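Local coordinates for protein CDC25-like phosphatase YCH1 (Saccharomyces cerevisiae, PDB 3FS5) that dephosphorylates proteins, as a yeast phosphatase of the Cdc25 type built on a single rhodanese domain, at residues A[1-5]-A[113-118]; A[29-34]-A[76-82]; A[34-40]-A[50-56]. All blocks are in the same frame, centred on the assembly; numbering follows the deposited sequence.

How the contacts relate
The parallel sheet of an alpha/beta fold shows how the chemistry of a contact varies with place in the fold. Contact 3, its centre about 6 Å from the centre of the chain and 8 of its 14 touching residues buried, attaches edge strand 52-53 to strand 33-37 through backbone hydrogen bonds. Contacts 1 and 2, with centres about 16 and 14 Å from it, involve loops beside the sheet and bury 3 of 8 and 2 of 9. Contact 1 fastens the N-terminus with apolar side chains and one backbone bond; contact 2 relies on lysine and arginine. Contacts 2 and 3 share Gln34, whereas contacts 1 and 2 meet through the Arg117-Glu31 salt bridge.

Contact 1 (A[1-5]-A[113-118]); sequences MDSYS and LSRCRL
How a chain terminus is fastened to the body of a domain can be followed residue by residue in 1-5, an irregular segment laid against 113-118. The latter begins with three residues of helical phi/psi and straightens into strand at Cys116. Met1 lies nearest Ser114, with CA atoms 5.2 Å apart, and its backbone nitrogen donates a hydrogen bond to Leu113 O (3.0 Å). Its side chain, m at chi1, t at chi2 and m at chi3, reaches toward the start of the strand: Met1 SD comes 3.9 Å from Leu118 CG, while Met1 CE lies 4.2 Å from Cys116 CB and 4.4 Å from Leu113 CD2. Leu105 of helix 96-106 also touches Met1, Leu113 and Leu118. Asp2 and Ser3 direct their CA-to-CB bonds away; Ser3 OG donates to Asp2 OD1 (3.2 Å) and also bonds Asn8, so both of these bonds of the hydroxyl stay within the N-terminal part of the chain. Tyr4, chi1 m, swings its ring back onto Leu113, whose CD2 sits over the face in a CH-pi contact, 4.3 Å from the ring centroid, with CD1 3.8 Å from Tyr4 CE1. The phenol oxygen bonds Leu108 O. In all 388 Å² is buried. The segment thus packs across the connection between helix 96-106 and strand 116-121, a helix-to-strand link of the parallel alpha/beta rhodanese fold.

Contact 2 (A[29-34]-A[76-82]); sequences LREPFQ and KQADGRG
Where a helix end and its following loop pass a strand and its approach, two long cationic side chains and a proline, Arg81, Lys76 and Pro32, make most of the contact. In this rhodanese alpha/beta fold, 76-82 takes in the C-terminal end of helix 63-78 and the loop leading to strand 84-88, and meets 29-34 at the start of the neighbouring parallel strand 33-37. The closest CA pairs are Glu31 with Arg81 (5.7 Å) and Pro32 with Gly80 (6.7 Å), widening to 8.9 Å at Gln34 and Lys76. Arg81, extended with chi1 to chi3 all t, has the most area covered, 110 Å². Arg81 CD lies 3.3 Å from Arg30 O, and its guanidinium stacks on that of Arg30, centres 3.9 Å apart and planes at 24°. Lys76, t through chi3 and m at chi4, donates from NZ to Phe33 O (3.2 Å). Pro32, its CA-to-CB bond directed toward 76-82, places CD 3.0 Å from Arg81 O and CB 4.1 Å from Lys76 NZ. At Gly82 an ideal CB would lie 2.7 Å from Glu31 OE2; this and the positive phi (64°) favour glycine. The carboxylate accepts from Ala83 N and salt-bridges Arg117. Chemically, two like-charged guanidiniums stack at the exposed end despite their repulsion, while a lysine ties helix to strand.

Contact 3 (A[34-40]-A[50-56]); sequences QVVDVRG and DGWHYAY
Parallel strand pairing depends first on backbone hydrogen bonds, and 34-40 against 50-56 illustrates it, the two segments running 48° apart end to end. Val36 pairs with Trp52 and Asp37 with His53, each at a CA-CA distance of 4.8 Å. Trp52 N donates to Val35 O (2.8 Å), Asp37 N to Trp52 O (2.7 Å), and Tyr54 N to Asp37 O (3.0 Å). Past the regular strands follows Tyr56 N to Val38 O (2.9 Å), as Ala55 takes the N-cap position of helix 56-61. Among side-chain polar bonds, His53, chi1 t, lends ND1 to Asp37 O (3.3 Å). Asp37, also t, forms an Asx turn in which OD2 accepts from Arg39 N (3.2 Å), while its OD1 salt-bridges Arg39 NH1 (2.8 Å). In apolar and aromatic packing, Gln34 CG sits over the six-membered ring of Trp52, 3.7 Å from its centroid, in a CH-pi contact; Val36 CG1 meets Tyr54 CB (4.2 Å), and Val38 CB meets Tyr56 CB (4.2 Å). In this parallel rhodanese sheet Asp37 touches His89 and Arg39 touches Met91, neighbours of Cys90 (modified in this crystal), in the loop after strand 84-88 that in this family probably carries the catalytic cysteine. The chemistry implies an edge strand attached mainly through main-chain bonds; the Asx turn and salt bridge of Asp37 and Arg39 mark where strand 33-37 ends.

Contact 1 (A[1-5]-A[113-118])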
loop_
_atom_site.group_PDB
_atom_site.type_symbol
_atom_site.label_atom_id
_atom_site.label_comp_id
_atom_site.label_asym_id
_atom_site.label_seq_id
_atom_site.Cartn_x
_atom_site.Cartn_y
_atom_site.Cartn_z
ATOM N N MET A 1 -13.842 9.369 -2.784
ATOM C CA MET A 1 -14.698 8.695 -1.766
ATOM C C MET A 1 -15.799 9.644 -1.301
ATOM O O MET A 1 -15.678 10.862 -1.441
ATOM C CB MET A 1 -13.833 8.241 -0.587
ATOM C CG MET A 1 -12.705 7.310 -1.008
ATOM S SD MET A 1 -11.582 6.868 0.327
ATOM C CE MET A 1 -10.553 8.340 0.411
ATOM N N ASP A 2 -16.868 9.085 -0.744
ATOM C CA ASP A 2 -18.006 9.887 -0.300
ATOM C C ASP A 2 -18.197 10.035 1.209
ATOM O O ASP A 2 -18.890 10.950 1.657
ATOM C CB ASP A 2 -19.289 9.324 -0.918
ATOM C CG ASP A 2 -19.387 7.815 -0.778
ATOM O OD1 ASP A 2 -19.388 7.318 0.368
ATOM O OD2 ASP A 2 -19.458 7.126 -1.818
ATOM N N SER A 3 -17.597 9.144 1.991
ATOM C CA SER A 3 -17.746 9.215 3.439
ATOM C C SER A 3 -16.524 8.690 4.179
ATOM O O SER A 3 -15.470 8.460 3.583
ATOM C CB SER A 3 -18.986 8.427 3.876
ATOM O OG SER A 3 -18.858 7.055 3.552
ATOM N N TYR A 4 -16.674 8.505 5.486
ATOM C CA TYR A 4 -15.590 8.010 6.313
ATOM C C TYR A 4 -15.857 6.592 6.795
ATOM O O TYR A 4 -15.235 6.130 7.748
ATOM C CB TYR A 4 -15.376 8.940 7.511
ATOM C CG TYR A 4 -14.885 10.314 7.121
ATOM C CD1 TYR A 4 -15.780 11.342 6.823
ATOM C CD2 TYR A 4 -13.521 10.573 7.002
ATOM C CE1 TYR A 4 -15.325 12.595 6.412
ATOM C CE2 TYR A 4 -13.056 11.818 6.594
ATOM C CZ TYR A 4 -13.964 12.824 6.300
ATOM O OH TYR A 4 -13.501 14.049 5.883
ATOM N N SER A 5 -16.775 5.905 6.118
ATOM C CA SER A 5 -17.142 4.540 6.471
ATOM C C SER A 5 -16.136 3.520 5.945
ATOM O O SER A 5 -15.496 3.734 4.921
ATOM C CB SER A 5 -18.533 4.211 5.918
ATOM O OG SER A 5 -18.846 2.842 6.111
ATOM N N LEU A 113 -11.306 14.091 0.404
ATOM C CA LEU A 113 -11.893 12.768 0.245
ATOM C C LEU A 113 -11.930 12.311 -1.206
ATOM O O LEU A 113 -11.791 11.121 -1.486
ATOM C CB LEU A 113 -13.313 12.733 0.814
ATOM C CG LEU A 113 -13.477 12.545 2.324
ATOM C CD1 LEU A 113 -14.962 12.476 2.662
ATOM C CD2 LEU A 113 -12.774 11.264 2.767
ATOM N N SER A 114 -12.112 13.253 -2.127
ATOM C CA SER A 114 -12.187 12.921 -3.547
ATOM C C SER A 114 -10.827 12.776 -4.228
ATOM O O SER A 114 -10.743 12.329 -5.373
ATOM C CB SER A 114 -13.000 13.988 -4.285
ATOM O OG SER A 114 -12.387 15.261 -4.157
ATOM N N ARG A 115 -9.759 13.146 -3.531
ATOM C CA ARG A 115 -8.427 13.058 -4.120
ATOM C C ARG A 115 -7.739 11.700 -4.025
ATOM O O ARG A 115 -6.717 11.474 -4.679
ATOM C CB ARG A 115 -7.520 14.123 -3.507
ATOM C CG ARG A 115 -7.859 15.533 -3.955
ATOM C CD ARG A 115 -6.587 16.345 -4.101
ATOM N NE ARG A 115 -6.306 17.154 -2.931
ATOM C CZ ARG A 115 -5.114 17.654 -2.631
ATOM N NH1 ARG A 115 -4.975 18.393 -1.543
ATOM N NH2 ARG A 115 -4.058 17.392 -3.393
ATOM N N CYS A 116 -8.289 10.801 -3.215
ATOM C CA CYS A 116 -7.698 9.476 -3.031
ATOM C C CYS A 116 -8.716 8.348 -3.091
ATOM O O CYS A 116 -9.910 8.558 -2.876
ATOM C CB CYS A 116 -7.000 9.382 -1.665
ATOM S SG CYS A 116 -5.648 10.528 -1.362
ATOM N N ARG A 117 -8.218 7.150 -3.389
ATOM C CA ARG A 117 -9.016 5.926 -3.411
ATOM C C ARG A 117 -8.145 5.029 -2.543
ATOM O O ARG A 117 -6.944 4.951 -2.758
ATOM C CB ARG A 117 -9.129 5.330 -4.818
ATOM C CG ARG A 117 -9.801 6.224 -5.848
ATOM C CD ARG A 117 -9.918 5.505 -7.192
ATOM N NE ARG A 117 -10.103 6.442 -8.295
ATOM C CZ ARG A 117 -11.188 7.187 -8.471
ATOM N NH1 ARG A 117 -11.263 8.022 -9.503
ATOM N NH2 ARG A 117 -12.203 7.087 -7.626
ATOM N N LEU A 118 -8.734 4.366 -1.556
ATOM C CA LEU A 118 -7.943 3.529 -0.664
ATOM C C LEU A 118 -8.112 2.038 -0.907
ATOM O O LEU A 118 -9.234 1.542 -1.004
ATOM C CB LEU A 118 -8.290 3.855 0.791
ATOM C CG LEU A 118 -8.123 5.322 1.190
ATOM C CD1 LEU A 118 -8.532 5.504 2.650
ATOM C CD2 LEU A 118 -6.675 5.756 0.981
#

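Contact 2 (A[29-34]-A[76-82])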
loop_
_atom_site.group_PDB
_atom_site.type_symbol
_atom_site.label_atom_id
_atom_site.label_comp_id
_atom_site.label_asym_id
_atom_site.label_seq_id
_atom_site.Cartn_x
_atom_site.Cartn_y
_atom_site.Cartn_z
ATOM N N LEU A 29 -9.014 3.685 -14.984
ATOM C CA LEU A 29 -8.948 5.128 -15.200
ATOM C C LEU A 29 -7.567 5.683 -15.531
ATOM O O LEU A 29 -7.405 6.895 -15.690
ATOM C CB LEU A 29 -9.503 5.847 -13.969
ATOM C CG LEU A 29 -10.917 5.431 -13.546
ATOM C CD1 LEU A 29 -11.250 6.023 -12.182
ATOM C CD2 LEU A 29 -11.919 5.889 -14.595
ATOM N N ARG A 30 -6.574 4.806 -15.634
ATOM C CA ARG A 30 -5.214 5.231 -15.943
ATOM C C ARG A 30 -4.707 6.235 -14.913
ATOM O O ARG A 30 -3.979 7.169 -15.250
ATOM C CB ARG A 30 -5.157 5.863 -17.333
ATOM C CG ARG A 30 -5.371 4.898 -18.492
ATOM C CD ARG A 30 -5.603 5.685 -19.772
ATOM N NE ARG A 30 -4.662 6.797 -19.874
ATOM C CZ ARG A 30 -4.832 7.859 -20.657
ATOM N NH1 ARG A 30 -3.917 8.821 -20.677
ATOM N NH2 ARG A 30 -5.917 7.964 -21.413
ATOM N N GLU A 31 -5.097 6.040 -13.657
ATOM C CA GLU A 31 -4.667 6.923 -12.581
ATOM C C GLU A 31 -3.393 6.392 -11.926
ATOM O O GLU A 31 -3.051 5.214 -12.057
ATOM C CB GLU A 31 -5.762 7.040 -11.516
ATOM C CG GLU A 31 -7.092 7.543 -12.032
ATOM C CD GLU A 31 -8.136 7.636 -10.937
ATOM O OE1 GLU A 31 -8.349 6.627 -10.234
ATOM O OE2 GLU A 31 -8.744 8.715 -10.779
ATOM N N PRO A 32 -2.669 7.261 -11.211
ATOM C CA PRO A 32 -1.438 6.841 -10.545
ATOM C C PRO A 32 -1.745 6.084 -9.256
ATOM O O PRO A 32 -2.868 6.131 -8.739
ATOM C CB PRO A 32 -0.723 8.162 -10.291
ATOM C CG PRO A 32 -1.856 9.087 -10.005
ATOM C CD PRO A 32 -2.877 8.715 -11.066
ATOM N N PHE A 33 -0.749 5.380 -8.736
ATOM C CA PHE A 33 -0.937 4.629 -7.501
ATOM C C PHE A 33 0.328 4.720 -6.657
ATOM O O PHE A 33 1.387 5.089 -7.155
ATOM C CB PHE A 33 -1.263 3.161 -7.823
ATOM C CG PHE A 33 -0.154 2.434 -8.540
ATOM C CD1 PHE A 33 0.882 1.837 -7.826
ATOM C CD2 PHE A 33 -0.124 2.380 -9.930
ATOM C CE1 PHE A 33 1.930 1.199 -8.487
ATOM C CE2 PHE A 33 0.919 1.743 -10.603
ATOM C CZ PHE A 33 1.949 1.152 -9.880
ATOM N N GLN A 34 0.204 4.408 -5.373
ATOM C CA GLN A 34 1.343 4.432 -4.470
ATOM C C GLN A 34 1.166 3.373 -3.393
ATOM O O GLN A 34 0.169 3.367 -2.670
ATOM C CB GLN A 34 1.498 5.803 -3.805
ATOM C CG GLN A 34 2.654 5.840 -2.803
ATOM C CD GLN A 34 4.000 5.536 -3.454
ATOM O OE1 GLN A 34 4.779 4.715 -2.960
ATOM N NE2 GLN A 34 4.282 6.208 -4.559
ATOM N N LYS A 76 1.856 14.125 -4.208
ATOM C CA LYS A 76 2.029 13.288 -5.394
ATOM C C LYS A 76 0.754 13.321 -6.242
ATOM O O LYS A 76 0.809 13.338 -7.474
ATOM C CB LYS A 76 2.332 11.843 -4.972
ATOM C CG LYS A 76 2.553 10.856 -6.119
ATOM C CD LYS A 76 2.951 9.480 -5.571
ATOM C CE LYS A 76 3.461 8.524 -6.653
ATOM N NZ LYS A 76 2.395 8.058 -7.575
ATOM N N GLN A 77 -0.395 13.335 -5.574
ATOM C CA GLN A 77 -1.678 13.352 -6.270
ATOM C C GLN A 77 -1.868 14.643 -7.065
ATOM O O GLN A 77 -2.341 14.621 -8.203
ATOM C CB GLN A 77 -2.822 13.171 -5.260
ATOM C CG GLN A 77 -4.206 13.007 -5.886
ATOM C CD GLN A 77 -4.881 14.332 -6.212
ATOM O OE1 GLN A 77 -5.823 14.381 -7.006
ATOM N NE2 GLN A 77 -4.413 15.408 -5.591
ATOM N N ALA A 78 -1.485 15.765 -6.461
ATOM C CA ALA A 78 -1.617 17.075 -7.092
ATOM C C ALA A 78 -0.980 17.164 -8.483
ATOM O O ALA A 78 -1.530 17.804 -9.377
ATOM C CB ALA A 78 -1.033 18.143 -6.179
ATOM N N ASP A 79 0.171 16.524 -8.672
ATOM C CA ASP A 79 0.844 16.563 -9.965
ATOM C C ASP A 79 0.467 15.424 -10.901
ATOM O O ASP A 79 1.035 15.298 -11.987
ATOM C CB ASP A 79 2.360 16.574 -9.778
ATOM C CG ASP A 79 2.857 17.868 -9.173
ATOM O OD1 ASP A 79 2.468 18.945 -9.675
ATOM O OD2 ASP A 79 3.640 17.808 -8.201
ATOM N N GLY A 80 -0.495 14.608 -10.487
ATOM C CA GLY A 80 -0.911 13.492 -11.312
ATOM C C GLY A 80 -2.285 13.633 -11.942
ATOM O O GLY A 80 -2.952 14.656 -11.808
ATOM N N ARG A 81 -2.700 12.579 -12.631
ATOM C CA ARG A 81 -3.984 12.525 -13.310
ATOM C C ARG A 81 -5.053 11.923 -12.398
ATOM O O ARG A 81 -4.901 10.804 -11.907
ATOM C CB ARG A 81 -3.840 11.670 -14.569
ATOM C CG ARG A 81 -5.115 11.456 -15.361
ATOM C CD ARG A 81 -4.999 10.190 -16.201
ATOM N NE ARG A 81 -6.129 10.002 -17.104
ATOM C CZ ARG A 81 -6.259 10.614 -18.279
ATOM N NH1 ARG A 81 -7.328 10.383 -19.031
ATOM N NH2 ARG A 81 -5.317 11.445 -18.709
ATOM N N GLY A 82 -6.129 12.670 -12.167
ATOM C CA GLY A 82 -7.210 12.177 -11.330
ATOM C C GLY A 82 -6.870 11.906 -9.874
ATOM O O GLY A 82 -6.056 12.601 -9.269
#

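Contact 3 (A[34-40]-A[50-56])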
loop_
_atom_site.group_PDB
_atom_site.type_symbol
_atom_site.label_atom_id
_atom_site.label_comp_id
_atom_site.label_asym_id
_atom_site.label_seq_id
_atom_site.Cartn_x
_atom_site.Cartn_y
_atom_site.Cartn_z
ATOM N N GLN A 34 0.204 4.408 -5.373
ATOM C CA GLN A 34 1.343 4.432 -4.470
ATOM C C GLN A 34 1.166 3.373 -3.393
ATOM O O GLN A 34 0.169 3.367 -2.670
ATOM C CB GLN A 34 1.498 5.803 -3.805
ATOM C CG GLN A 34 2.654 5.840 -2.803
ATOM C CD GLN A 34 4.000 5.536 -3.454
ATOM O OE1 GLN A 34 4.779 4.715 -2.960
ATOM N NE2 GLN A 34 4.282 6.208 -4.559
ATOM N N VAL A 35 2.145 2.481 -3.292
ATOM C CA VAL A 35 2.115 1.410 -2.309
ATOM C C VAL A 35 2.692 1.883 -0.981
ATOM O O VAL A 35 3.759 2.500 -0.945
ATOM C CB VAL A 35 2.937 0.186 -2.798
ATOM C CG1 VAL A 35 3.044 -0.861 -1.691
ATOM C CG2 VAL A 35 2.290 -0.414 -4.035
ATOM N N VAL A 36 1.978 1.605 0.105
ATOM C CA VAL A 36 2.447 1.967 1.440
ATOM C C VAL A 36 2.542 0.688 2.272
ATOM O O VAL A 36 1.528 0.067 2.604
ATOM C CB VAL A 36 1.493 2.957 2.146
ATOM C CG1 VAL A 36 2.066 3.359 3.515
ATOM C CG2 VAL A 36 1.300 4.196 1.280
ATOM N N ASP A 37 3.772 0.303 2.587
ATOM C CA ASP A 37 4.080 -0.891 3.373
ATOM C C ASP A 37 4.061 -0.473 4.847
ATOM O O ASP A 37 4.931 0.273 5.292
ATOM C CB ASP A 37 5.470 -1.389 2.949
ATOM C CG ASP A 37 5.842 -2.725 3.556
ATOM O OD1 ASP A 37 6.704 -3.406 2.965
ATOM O OD2 ASP A 37 5.300 -3.092 4.613
ATOM N N VAL A 38 3.077 -0.954 5.606
ATOM C CA VAL A 38 2.963 -0.565 7.010
ATOM C C VAL A 38 3.478 -1.579 8.029
ATOM O O VAL A 38 3.112 -1.543 9.205
ATOM C CB VAL A 38 1.501 -0.167 7.351
ATOM C CG1 VAL A 38 1.085 1.036 6.488
ATOM C CG2 VAL A 38 0.554 -1.338 7.108
ATOM N N ARG A 39 4.348 -2.472 7.572
ATOM C CA ARG A 39 4.945 -3.470 8.446
ATOM C C ARG A 39 5.981 -2.792 9.338
ATOM O O ARG A 39 6.418 -1.673 9.057
ATOM C CB ARG A 39 5.636 -4.556 7.617
ATOM C CG ARG A 39 4.688 -5.469 6.860
ATOM C CD ARG A 39 5.469 -6.528 6.106
ATOM N NE ARG A 39 6.190 -5.951 4.971
ATOM C CZ ARG A 39 7.040 -6.628 4.203
ATOM N NH1 ARG A 39 7.640 -6.023 3.188
ATOM N NH2 ARG A 39 7.301 -7.908 4.462
ATOM N N GLY A 40 6.360 -3.467 10.417
ATOM C CA GLY A 40 7.364 -2.925 11.315
ATOM C C GLY A 40 8.690 -3.583 10.982
ATOM O O GLY A 40 9.175 -3.486 9.851
ATOM N N ASP A 50 9.430 0.489 -5.304
ATOM C CA ASP A 50 8.925 1.858 -5.283
ATOM C C ASP A 50 7.857 2.155 -4.225
ATOM O O ASP A 50 7.260 3.229 -4.232
ATOM C CB ASP A 50 8.395 2.257 -6.666
ATOM C CG ASP A 50 9.447 2.121 -7.758
ATOM O OD1 ASP A 50 10.640 2.380 -7.486
ATOM O OD2 ASP A 50 9.075 1.764 -8.896
ATOM N N GLY A 51 7.611 1.215 -3.315
ATOM C CA GLY A 51 6.628 1.466 -2.273
ATOM C C GLY A 51 7.243 2.283 -1.143
ATOM O O GLY A 51 8.462 2.417 -1.082
ATOM N N TRP A 52 6.421 2.850 -0.261
ATOM C CA TRP A 52 6.951 3.618 0.862
ATOM C C TRP A 52 6.746 2.816 2.143
ATOM O O TRP A 52 5.736 2.131 2.301
ATOM C CB TRP A 52 6.261 4.978 1.010
ATOM C CG TRP A 52 6.391 5.902 -0.163
ATOM C CD1 TRP A 52 7.320 5.845 -1.165
ATOM C CD2 TRP A 52 5.561 7.032 -0.447
ATOM N NE1 TRP A 52 7.112 6.871 -2.060
ATOM C CE2 TRP A 52 6.040 7.615 -1.642
ATOM C CE3 TRP A 52 4.456 7.610 0.194
ATOM C CZ2 TRP A 52 5.449 8.751 -2.213
ATOM C CZ3 TRP A 52 3.867 8.740 -0.374
ATOM C CH2 TRP A 52 4.367 9.296 -1.569
ATOM N N HIS A 53 7.704 2.918 3.054
ATOM C CA HIS A 53 7.658 2.184 4.312
ATOM C C HIS A 53 7.281 3.081 5.494
ATOM O O HIS A 53 8.080 3.906 5.929
ATOM C CB HIS A 53 9.026 1.524 4.534
ATOM C CG HIS A 53 9.122 0.706 5.782
ATOM N ND1 HIS A 53 8.032 0.099 6.367
ATOM C CD2 HIS A 53 10.195 0.354 6.529
ATOM C CE1 HIS A 53 8.429 -0.592 7.421
ATOM N NE2 HIS A 53 9.737 -0.454 7.540
ATOM N N TYR A 54 6.049 2.921 5.982
ATOM C CA TYR A 54 5.519 3.675 7.127
ATOM C C TYR A 54 4.914 2.698 8.134
ATOM O O TYR A 54 3.769 2.266 7.978
ATOM C CB TYR A 54 4.429 4.669 6.684
ATOM C CG TYR A 54 4.970 5.928 6.047
ATOM C CD1 TYR A 54 5.472 5.913 4.749
ATOM C CD2 TYR A 54 5.016 7.128 6.758
ATOM C CE1 TYR A 54 6.010 7.054 4.173
ATOM C CE2 TYR A 54 5.553 8.278 6.191
ATOM C CZ TYR A 54 6.050 8.232 4.898
ATOM O OH TYR A 54 6.606 9.351 4.326
ATOM N N ALA A 55 5.677 2.359 9.170
ATOM C CA ALA A 55 5.219 1.407 10.182
ATOM C C ALA A 55 3.883 1.781 10.826
ATOM O O ALA A 55 3.689 2.910 11.281
ATOM C CB ALA A 55 6.293 1.237 11.262
ATOM N N TYR A 56 2.972 0.816 10.869
ATOM C CA TYR A 56 1.654 1.025 11.456
ATOM C C TYR A 56 1.716 1.553 12.891
ATOM O O TYR A 56 1.000 2.489 13.248
ATOM C CB TYR A 56 0.864 -0.280 11.452
ATOM C CG TYR A 56 -0.487 -0.152 12.111
ATOM C CD1 TYR A 56 -1.538 0.489 11.466
ATOM C CD2 TYR A 56 -0.708 -0.650 13.394
ATOM C CE1 TYR A 56 -2.778 0.632 12.076
ATOM C CE2 TYR A 56 -1.944 -0.513 14.015
ATOM C CZ TYR A 56 -2.974 0.129 13.350
ATOM O OH TYR A 56 -4.202 0.268 13.954
HETATM O O HOH W 1 4.226 2.303 -5.332
#